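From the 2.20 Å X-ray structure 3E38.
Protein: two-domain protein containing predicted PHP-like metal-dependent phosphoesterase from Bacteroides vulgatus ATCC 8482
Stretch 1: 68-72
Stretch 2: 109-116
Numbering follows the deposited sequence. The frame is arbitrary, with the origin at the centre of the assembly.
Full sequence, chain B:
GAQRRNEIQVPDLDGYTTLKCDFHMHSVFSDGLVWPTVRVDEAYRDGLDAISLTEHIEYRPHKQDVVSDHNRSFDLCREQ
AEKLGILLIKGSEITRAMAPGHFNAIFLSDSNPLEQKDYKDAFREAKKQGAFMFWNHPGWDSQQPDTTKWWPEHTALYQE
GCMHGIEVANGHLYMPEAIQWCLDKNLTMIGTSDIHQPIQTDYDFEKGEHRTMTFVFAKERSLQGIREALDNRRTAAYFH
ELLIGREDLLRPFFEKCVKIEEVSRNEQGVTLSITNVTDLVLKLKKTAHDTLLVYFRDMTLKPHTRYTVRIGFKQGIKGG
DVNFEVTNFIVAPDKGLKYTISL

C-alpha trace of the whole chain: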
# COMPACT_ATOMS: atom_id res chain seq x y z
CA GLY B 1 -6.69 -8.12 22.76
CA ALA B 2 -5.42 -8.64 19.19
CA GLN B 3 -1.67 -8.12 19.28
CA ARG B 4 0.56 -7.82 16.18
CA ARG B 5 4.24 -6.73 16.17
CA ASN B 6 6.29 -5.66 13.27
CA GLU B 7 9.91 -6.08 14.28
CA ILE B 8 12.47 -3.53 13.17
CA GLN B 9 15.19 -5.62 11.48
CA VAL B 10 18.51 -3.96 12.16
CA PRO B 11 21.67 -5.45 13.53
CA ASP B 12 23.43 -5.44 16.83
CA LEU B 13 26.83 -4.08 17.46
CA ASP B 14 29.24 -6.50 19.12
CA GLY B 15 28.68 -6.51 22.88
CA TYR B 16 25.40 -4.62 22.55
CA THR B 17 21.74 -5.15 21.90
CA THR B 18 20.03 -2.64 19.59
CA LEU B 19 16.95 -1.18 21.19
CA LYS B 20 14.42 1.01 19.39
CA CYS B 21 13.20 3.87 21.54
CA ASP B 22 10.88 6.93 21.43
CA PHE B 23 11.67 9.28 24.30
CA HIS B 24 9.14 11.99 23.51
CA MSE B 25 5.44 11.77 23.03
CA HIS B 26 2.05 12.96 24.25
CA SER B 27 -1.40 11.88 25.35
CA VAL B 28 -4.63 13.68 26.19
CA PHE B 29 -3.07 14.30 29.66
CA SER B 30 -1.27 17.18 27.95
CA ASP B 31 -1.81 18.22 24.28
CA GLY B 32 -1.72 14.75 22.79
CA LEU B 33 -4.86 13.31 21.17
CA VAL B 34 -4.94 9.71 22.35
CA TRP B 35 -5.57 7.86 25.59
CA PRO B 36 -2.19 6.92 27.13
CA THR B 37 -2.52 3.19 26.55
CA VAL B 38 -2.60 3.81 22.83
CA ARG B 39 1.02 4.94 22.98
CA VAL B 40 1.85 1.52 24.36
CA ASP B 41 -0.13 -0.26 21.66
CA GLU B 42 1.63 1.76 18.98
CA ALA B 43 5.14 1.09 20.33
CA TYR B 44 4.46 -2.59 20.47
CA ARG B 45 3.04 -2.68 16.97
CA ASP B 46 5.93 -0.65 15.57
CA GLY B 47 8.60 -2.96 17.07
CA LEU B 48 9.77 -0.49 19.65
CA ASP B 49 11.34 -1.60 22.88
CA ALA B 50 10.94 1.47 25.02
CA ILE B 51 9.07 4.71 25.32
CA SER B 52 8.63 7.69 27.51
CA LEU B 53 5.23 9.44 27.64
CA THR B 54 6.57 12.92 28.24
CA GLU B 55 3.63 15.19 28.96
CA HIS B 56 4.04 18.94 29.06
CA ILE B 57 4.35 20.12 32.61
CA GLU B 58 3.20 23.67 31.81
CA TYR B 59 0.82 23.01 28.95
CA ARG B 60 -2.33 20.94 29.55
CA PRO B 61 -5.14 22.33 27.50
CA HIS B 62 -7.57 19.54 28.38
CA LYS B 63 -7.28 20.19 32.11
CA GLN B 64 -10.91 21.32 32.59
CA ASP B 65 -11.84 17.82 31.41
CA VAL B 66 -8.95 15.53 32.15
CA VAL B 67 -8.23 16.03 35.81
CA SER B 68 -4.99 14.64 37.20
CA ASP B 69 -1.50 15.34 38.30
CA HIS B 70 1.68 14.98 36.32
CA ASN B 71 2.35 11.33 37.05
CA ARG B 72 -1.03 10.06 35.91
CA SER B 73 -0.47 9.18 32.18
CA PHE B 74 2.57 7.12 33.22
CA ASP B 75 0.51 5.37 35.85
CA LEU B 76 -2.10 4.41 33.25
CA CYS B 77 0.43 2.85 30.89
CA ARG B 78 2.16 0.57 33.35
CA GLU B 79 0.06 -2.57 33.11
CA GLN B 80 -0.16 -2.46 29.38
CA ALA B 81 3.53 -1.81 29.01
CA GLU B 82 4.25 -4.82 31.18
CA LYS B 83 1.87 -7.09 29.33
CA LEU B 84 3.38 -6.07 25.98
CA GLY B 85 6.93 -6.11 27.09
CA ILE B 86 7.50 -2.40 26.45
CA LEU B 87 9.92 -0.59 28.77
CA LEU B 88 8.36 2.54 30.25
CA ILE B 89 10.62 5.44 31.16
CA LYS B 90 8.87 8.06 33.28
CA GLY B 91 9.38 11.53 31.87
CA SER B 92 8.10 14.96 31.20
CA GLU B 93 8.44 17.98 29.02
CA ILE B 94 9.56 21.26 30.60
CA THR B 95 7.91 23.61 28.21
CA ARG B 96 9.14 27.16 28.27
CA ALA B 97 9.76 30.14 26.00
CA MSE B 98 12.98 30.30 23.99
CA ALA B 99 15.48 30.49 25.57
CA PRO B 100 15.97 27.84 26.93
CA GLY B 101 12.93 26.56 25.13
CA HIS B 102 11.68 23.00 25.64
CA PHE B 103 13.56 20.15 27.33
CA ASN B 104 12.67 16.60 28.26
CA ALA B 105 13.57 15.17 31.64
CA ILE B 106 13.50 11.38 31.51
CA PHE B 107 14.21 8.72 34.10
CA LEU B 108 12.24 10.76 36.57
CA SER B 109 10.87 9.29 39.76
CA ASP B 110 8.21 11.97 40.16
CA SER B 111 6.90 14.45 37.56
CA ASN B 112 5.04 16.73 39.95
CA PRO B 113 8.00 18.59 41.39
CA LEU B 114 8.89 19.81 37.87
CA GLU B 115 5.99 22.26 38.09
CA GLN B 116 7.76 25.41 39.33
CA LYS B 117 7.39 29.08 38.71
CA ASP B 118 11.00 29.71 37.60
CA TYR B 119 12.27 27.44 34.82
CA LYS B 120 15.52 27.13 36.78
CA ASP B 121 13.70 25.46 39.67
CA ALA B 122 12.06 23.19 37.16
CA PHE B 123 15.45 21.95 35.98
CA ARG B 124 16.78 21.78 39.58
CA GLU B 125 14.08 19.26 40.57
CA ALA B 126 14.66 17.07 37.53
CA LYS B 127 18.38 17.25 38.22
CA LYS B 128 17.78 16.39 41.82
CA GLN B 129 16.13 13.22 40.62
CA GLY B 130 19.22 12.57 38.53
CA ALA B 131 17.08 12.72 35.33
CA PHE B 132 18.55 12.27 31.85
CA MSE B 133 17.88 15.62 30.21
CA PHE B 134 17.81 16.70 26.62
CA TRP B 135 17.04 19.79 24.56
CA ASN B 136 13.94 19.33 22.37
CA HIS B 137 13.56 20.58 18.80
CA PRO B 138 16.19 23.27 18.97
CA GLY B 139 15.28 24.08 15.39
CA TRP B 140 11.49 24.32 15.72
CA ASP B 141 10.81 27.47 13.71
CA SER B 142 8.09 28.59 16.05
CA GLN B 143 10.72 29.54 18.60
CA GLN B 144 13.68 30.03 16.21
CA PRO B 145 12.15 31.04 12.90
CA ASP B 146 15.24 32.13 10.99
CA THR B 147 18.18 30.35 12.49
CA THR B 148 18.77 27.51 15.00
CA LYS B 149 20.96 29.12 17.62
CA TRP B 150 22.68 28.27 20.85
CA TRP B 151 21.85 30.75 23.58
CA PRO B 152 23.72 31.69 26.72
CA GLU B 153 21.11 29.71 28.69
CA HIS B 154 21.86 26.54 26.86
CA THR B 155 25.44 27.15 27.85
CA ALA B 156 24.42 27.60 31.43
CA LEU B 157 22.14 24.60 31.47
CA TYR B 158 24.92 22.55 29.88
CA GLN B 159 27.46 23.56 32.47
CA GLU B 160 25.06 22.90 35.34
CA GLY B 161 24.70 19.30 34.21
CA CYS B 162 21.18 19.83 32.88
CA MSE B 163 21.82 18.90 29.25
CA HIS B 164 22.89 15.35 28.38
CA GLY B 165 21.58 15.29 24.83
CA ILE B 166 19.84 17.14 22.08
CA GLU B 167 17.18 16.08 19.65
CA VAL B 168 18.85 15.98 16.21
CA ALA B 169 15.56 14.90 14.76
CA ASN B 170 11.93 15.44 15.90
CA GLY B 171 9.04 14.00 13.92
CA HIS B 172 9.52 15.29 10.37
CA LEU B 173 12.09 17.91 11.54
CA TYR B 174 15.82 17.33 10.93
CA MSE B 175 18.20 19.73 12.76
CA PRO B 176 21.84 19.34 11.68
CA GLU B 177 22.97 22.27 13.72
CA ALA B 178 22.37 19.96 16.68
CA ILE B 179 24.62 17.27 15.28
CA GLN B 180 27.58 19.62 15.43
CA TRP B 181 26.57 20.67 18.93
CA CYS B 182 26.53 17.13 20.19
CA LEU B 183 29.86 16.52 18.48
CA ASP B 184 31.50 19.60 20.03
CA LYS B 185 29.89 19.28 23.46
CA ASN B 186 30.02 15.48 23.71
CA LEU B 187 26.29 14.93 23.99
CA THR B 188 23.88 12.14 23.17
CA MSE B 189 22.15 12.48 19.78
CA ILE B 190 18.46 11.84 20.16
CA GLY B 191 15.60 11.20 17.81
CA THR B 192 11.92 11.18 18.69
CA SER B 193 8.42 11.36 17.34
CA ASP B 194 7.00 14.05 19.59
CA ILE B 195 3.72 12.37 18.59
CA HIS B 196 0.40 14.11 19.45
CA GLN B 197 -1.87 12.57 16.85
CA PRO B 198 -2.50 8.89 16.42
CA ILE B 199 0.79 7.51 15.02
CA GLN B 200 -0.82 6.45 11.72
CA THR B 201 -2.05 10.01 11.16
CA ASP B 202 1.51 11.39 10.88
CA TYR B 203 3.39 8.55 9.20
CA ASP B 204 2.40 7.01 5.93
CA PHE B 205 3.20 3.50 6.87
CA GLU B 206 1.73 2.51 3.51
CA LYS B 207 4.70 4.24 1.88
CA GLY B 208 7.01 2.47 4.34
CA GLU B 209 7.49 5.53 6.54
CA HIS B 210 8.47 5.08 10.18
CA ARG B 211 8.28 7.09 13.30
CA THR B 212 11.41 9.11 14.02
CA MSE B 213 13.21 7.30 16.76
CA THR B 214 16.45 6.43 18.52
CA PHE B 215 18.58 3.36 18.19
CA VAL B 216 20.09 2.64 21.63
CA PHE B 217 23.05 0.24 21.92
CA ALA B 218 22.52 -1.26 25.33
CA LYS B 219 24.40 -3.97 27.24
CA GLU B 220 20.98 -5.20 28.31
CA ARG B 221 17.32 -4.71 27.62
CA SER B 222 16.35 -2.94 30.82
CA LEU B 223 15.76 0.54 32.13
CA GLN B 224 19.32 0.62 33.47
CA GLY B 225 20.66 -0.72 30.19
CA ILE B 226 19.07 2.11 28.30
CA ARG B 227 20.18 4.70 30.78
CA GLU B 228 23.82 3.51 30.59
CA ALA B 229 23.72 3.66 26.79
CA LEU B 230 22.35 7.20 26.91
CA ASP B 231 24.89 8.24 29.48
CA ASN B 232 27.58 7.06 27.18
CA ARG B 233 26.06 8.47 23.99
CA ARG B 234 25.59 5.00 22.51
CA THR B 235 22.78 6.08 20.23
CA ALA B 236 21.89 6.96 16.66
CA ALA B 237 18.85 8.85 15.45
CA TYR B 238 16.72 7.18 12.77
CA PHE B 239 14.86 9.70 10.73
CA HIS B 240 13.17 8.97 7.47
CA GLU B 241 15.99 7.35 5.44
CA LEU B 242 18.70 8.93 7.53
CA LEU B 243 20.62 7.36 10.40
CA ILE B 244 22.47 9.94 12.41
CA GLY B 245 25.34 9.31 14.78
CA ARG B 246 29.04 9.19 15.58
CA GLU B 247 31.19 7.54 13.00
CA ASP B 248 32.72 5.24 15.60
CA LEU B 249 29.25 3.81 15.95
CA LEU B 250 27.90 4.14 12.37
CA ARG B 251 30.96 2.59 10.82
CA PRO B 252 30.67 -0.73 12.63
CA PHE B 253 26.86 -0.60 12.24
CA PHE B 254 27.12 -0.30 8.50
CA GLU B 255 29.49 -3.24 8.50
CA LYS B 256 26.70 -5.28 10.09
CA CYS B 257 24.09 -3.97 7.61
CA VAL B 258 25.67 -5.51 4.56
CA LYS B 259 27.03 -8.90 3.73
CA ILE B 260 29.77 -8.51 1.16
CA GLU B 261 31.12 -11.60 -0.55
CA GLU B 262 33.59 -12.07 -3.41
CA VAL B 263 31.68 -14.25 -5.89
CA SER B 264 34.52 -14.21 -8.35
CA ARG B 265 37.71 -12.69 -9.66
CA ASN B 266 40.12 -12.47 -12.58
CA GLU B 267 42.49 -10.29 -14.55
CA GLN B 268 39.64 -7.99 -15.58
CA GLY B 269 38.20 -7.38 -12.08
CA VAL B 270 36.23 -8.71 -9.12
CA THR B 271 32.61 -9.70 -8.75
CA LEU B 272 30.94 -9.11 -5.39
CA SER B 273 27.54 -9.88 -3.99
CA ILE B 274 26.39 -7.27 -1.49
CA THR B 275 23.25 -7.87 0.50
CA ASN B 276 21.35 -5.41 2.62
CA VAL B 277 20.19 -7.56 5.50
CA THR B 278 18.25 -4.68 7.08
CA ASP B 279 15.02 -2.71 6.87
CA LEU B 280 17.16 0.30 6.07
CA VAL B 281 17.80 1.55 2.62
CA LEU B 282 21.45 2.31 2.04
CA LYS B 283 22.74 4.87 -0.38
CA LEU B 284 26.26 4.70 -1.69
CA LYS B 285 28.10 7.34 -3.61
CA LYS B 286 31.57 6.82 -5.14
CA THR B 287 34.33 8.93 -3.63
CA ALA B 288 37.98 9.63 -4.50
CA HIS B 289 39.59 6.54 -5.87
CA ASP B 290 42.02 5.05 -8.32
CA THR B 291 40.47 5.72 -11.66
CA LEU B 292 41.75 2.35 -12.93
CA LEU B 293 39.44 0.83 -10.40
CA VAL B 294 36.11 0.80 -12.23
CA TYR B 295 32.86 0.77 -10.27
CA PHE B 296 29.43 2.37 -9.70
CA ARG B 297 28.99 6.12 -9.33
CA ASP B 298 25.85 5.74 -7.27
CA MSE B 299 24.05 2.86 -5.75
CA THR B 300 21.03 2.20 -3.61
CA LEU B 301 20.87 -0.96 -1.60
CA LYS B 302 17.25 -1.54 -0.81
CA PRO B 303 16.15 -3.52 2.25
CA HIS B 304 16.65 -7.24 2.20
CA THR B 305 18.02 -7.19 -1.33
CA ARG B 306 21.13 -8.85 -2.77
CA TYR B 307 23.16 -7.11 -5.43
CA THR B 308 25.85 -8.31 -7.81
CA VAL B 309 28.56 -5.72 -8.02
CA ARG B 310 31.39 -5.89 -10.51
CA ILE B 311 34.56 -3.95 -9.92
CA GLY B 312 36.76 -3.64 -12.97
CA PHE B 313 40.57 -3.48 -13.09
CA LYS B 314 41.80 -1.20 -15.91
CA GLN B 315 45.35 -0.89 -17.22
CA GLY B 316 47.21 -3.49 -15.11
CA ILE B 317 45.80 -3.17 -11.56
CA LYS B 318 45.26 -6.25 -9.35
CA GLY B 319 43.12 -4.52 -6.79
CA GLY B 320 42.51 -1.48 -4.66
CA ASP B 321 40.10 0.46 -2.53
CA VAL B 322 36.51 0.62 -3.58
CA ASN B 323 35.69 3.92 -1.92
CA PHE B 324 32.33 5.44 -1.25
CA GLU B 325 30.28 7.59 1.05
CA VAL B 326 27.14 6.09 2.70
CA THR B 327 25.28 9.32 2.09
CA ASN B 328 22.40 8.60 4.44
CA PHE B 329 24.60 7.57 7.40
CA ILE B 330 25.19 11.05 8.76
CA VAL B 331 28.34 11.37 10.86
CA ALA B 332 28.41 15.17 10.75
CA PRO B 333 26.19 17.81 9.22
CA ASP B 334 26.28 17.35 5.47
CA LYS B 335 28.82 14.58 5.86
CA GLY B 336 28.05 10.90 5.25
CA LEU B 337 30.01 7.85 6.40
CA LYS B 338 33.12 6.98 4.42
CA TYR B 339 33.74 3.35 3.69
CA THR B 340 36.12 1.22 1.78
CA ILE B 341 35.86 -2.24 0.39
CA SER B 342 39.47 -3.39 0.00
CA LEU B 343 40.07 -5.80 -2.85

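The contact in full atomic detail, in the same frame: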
# COMPACT_ATOMS: atom_id res chain seq x y z
N SER B 68 -6.04 15.44 36.59
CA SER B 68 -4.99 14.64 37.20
C SER B 68 -3.74 15.43 37.48
O SER B 68 -3.61 16.63 37.16
CB SER B 68 -4.56 13.52 36.27
OG SER B 68 -3.61 14.01 35.31
N ASP B 69 -2.81 14.74 38.09
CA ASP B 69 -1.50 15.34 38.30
C ASP B 69 -0.57 14.90 37.16
O ASP B 69 -0.99 14.34 36.12
CB ASP B 69 -0.90 15.06 39.69
CG ASP B 69 -0.58 13.58 39.93
OD1 ASP B 69 -0.49 12.80 38.96
OD2 ASP B 69 -0.39 13.21 41.11
N HIS B 70 0.70 15.18 37.38
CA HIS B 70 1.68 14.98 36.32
C HIS B 70 2.22 13.57 36.19
O HIS B 70 2.95 13.27 35.25
CB HIS B 70 2.84 15.94 36.51
CG HIS B 70 2.44 17.37 36.51
ND1 HIS B 70 2.17 18.07 35.35
CD2 HIS B 70 2.26 18.25 37.53
CE1 HIS B 70 1.84 19.31 35.66
NE2 HIS B 70 1.90 19.44 36.98
N ASN B 71 1.83 12.70 37.09
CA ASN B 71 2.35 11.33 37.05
C ASN B 71 1.30 10.40 36.46
O ASN B 71 1.56 9.26 36.14
CB ASN B 71 2.73 10.87 38.46
CG ASN B 71 3.84 11.68 39.06
OD1 ASN B 71 4.89 11.85 38.44
ND2 ASN B 71 3.65 12.15 40.30
N ARG B 72 0.11 10.92 36.30
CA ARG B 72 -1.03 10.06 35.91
C ARG B 72 -0.94 9.31 34.52
O ARG B 72 -1.36 8.15 34.42
CB ARG B 72 -2.32 10.87 36.02
CG ARG B 72 -3.61 10.11 35.77
CD ARG B 72 -3.83 9.02 36.73
NE ARG B 72 -5.16 8.43 36.48
CZ ARG B 72 -5.56 7.24 36.92
NH1 ARG B 72 -4.73 6.49 37.62
NH2 ARG B 72 -6.77 6.80 36.61
N SER B 109 11.54 10.11 38.74
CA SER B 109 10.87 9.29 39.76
C SER B 109 9.51 9.91 40.09
O SER B 109 8.55 9.23 40.44
CB SER B 109 11.73 9.14 41.01
OG SER B 109 11.99 10.40 41.60
N ASP B 110 9.44 11.22 39.89
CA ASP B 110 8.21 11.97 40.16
C ASP B 110 8.15 13.24 39.30
O ASP B 110 9.06 14.10 39.33
CB ASP B 110 8.15 12.25 41.69
CG ASP B 110 6.88 12.94 42.13
OD1 ASP B 110 6.00 13.25 41.29
OD2 ASP B 110 6.76 13.20 43.33
N SER B 111 7.09 13.34 38.52
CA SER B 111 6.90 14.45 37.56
C SER B 111 6.46 15.76 38.19
O SER B 111 6.89 16.86 37.80
CB SER B 111 5.93 14.05 36.44
OG SER B 111 6.52 13.06 35.57
N ASN B 112 5.68 15.60 39.25
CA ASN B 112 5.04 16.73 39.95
C ASN B 112 5.96 17.87 40.37
O ASN B 112 5.61 19.04 40.23
CB ASN B 112 4.30 16.21 41.17
CG ASN B 112 3.00 15.58 40.80
OD1 ASN B 112 2.42 15.93 39.78
ND2 ASN B 112 2.52 14.67 41.63
N PRO B 113 7.11 17.53 40.93
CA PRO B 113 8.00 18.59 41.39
C PRO B 113 8.53 19.47 40.28
O PRO B 113 9.11 20.52 40.56
CB PRO B 113 9.16 17.81 42.04
CG PRO B 113 8.58 16.54 42.44
CD PRO B 113 7.48 16.22 41.49
N LEU B 114 8.37 19.02 39.02
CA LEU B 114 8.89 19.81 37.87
C LEU B 114 8.02 21.07 37.59
O LEU B 114 8.40 22.00 36.87
CB LEU B 114 9.07 18.97 36.60
CG LEU B 114 10.33 18.11 36.57
CD1 LEU B 114 10.45 17.22 37.84
CD2 LEU B 114 10.37 17.29 35.25
N GLU B 115 6.87 21.11 38.22
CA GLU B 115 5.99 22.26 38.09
C GLU B 115 6.49 23.33 39.05
O GLU B 115 6.28 23.23 40.24
CB GLU B 115 4.55 21.88 38.39
CG GLU B 115 3.59 22.98 38.12
CD GLU B 115 2.14 22.57 38.35
OE1 GLU B 115 1.85 21.38 38.58
OE2 GLU B 115 1.28 23.46 38.28
N GLN B 116 7.21 24.30 38.51
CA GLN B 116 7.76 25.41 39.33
C GLN B 116 7.59 26.70 38.61
O GLN B 116 7.49 26.73 37.41
CB GLN B 116 9.24 25.22 39.65
CG GLN B 116 9.58 23.93 40.34
CD GLN B 116 9.00 23.83 41.73
OE1 GLN B 116 8.84 24.84 42.40
NE2 GLN B 116 8.72 22.61 42.19
O HOH W 1 4.90 10.91 34.58

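The shortest polar contact joins His70 to Glu115: His70 NE2 donates to Glu115 OE1 at 2.5 Å, with an N-H...acceptor angle of 158°. The carboxylate oxygen lies at the edge of the imidazole, near its plane, where the ring nitrogen can direct its proton. Glu115 reaches this position with an extended side chain, chi1 and chi2 both t, while His70, chi1 m, points its CA-to-CB bond toward the second stretch. Asn71 makes the next pair of bonds, using both ends of its carboxamide. Asn71 OD1 accepts from Ser111 N at 2.7 Å (161°), and Asn71 ND2 donates to Asp110 OD1 at 2.8 Å (163°). The CA-to-CB bond of Asn71 runs sideways, yet the end of the side chain comes nearer and engages two consecutive residues. Asp110 OD1 also accepts from the backbone N of Asn112 at 3.1 Å, so one carboxylate oxygen ties its own loop together while receiving Asn71.

Asn112 answers with its own carboxamide. Asn112 OD1 accepts from His70 N at 3.0 Å (154°), and Asn112 ND2 makes a weak bond to Asp69 OD2, nearly straight at 177° but long at 3.3 Å. Asn112 OD1 also sits 3.2 Å from His70 CD2, at the ring edge near its plane, so the same oxygen faces both the backbone amide and the imidazole of His70. Asp69 divides its carboxylate: OD2 meets Asn112, while Asp69 OD1 accepts from the backbone N of Asn71 at 3.0 Å, a capping bond ahead of the helix that follows. The two amide nitrogens, Asn71 ND2 and Asn112 ND2, approach to 3.1 Å, but both are donors and no hydrogen bond joins them; each instead donates to a carboxylate, that of Asp110 or Asp69.

A water bridges the stretches, donating to His70 O at 3.1 Å and hydrogen-bonding Ser111 OG at 2.9 Å. Beside it the packing is close: His70 O lies 3.3 Å from Ser111 CB, and the CB atoms of His70 and Ser111 are 3.6 Å apart, both CA-to-CB bonds pointing toward the opposite stretch. The closest pair of CA atoms is that of His70 and Asn112, 5.2 Å apart. Asn112 and Glu115, at the two ends of the Glu115 N to Asn112 O bond, 3.1 Å, both reach His70. Together the two stretches bury 332 Å², both sides summed.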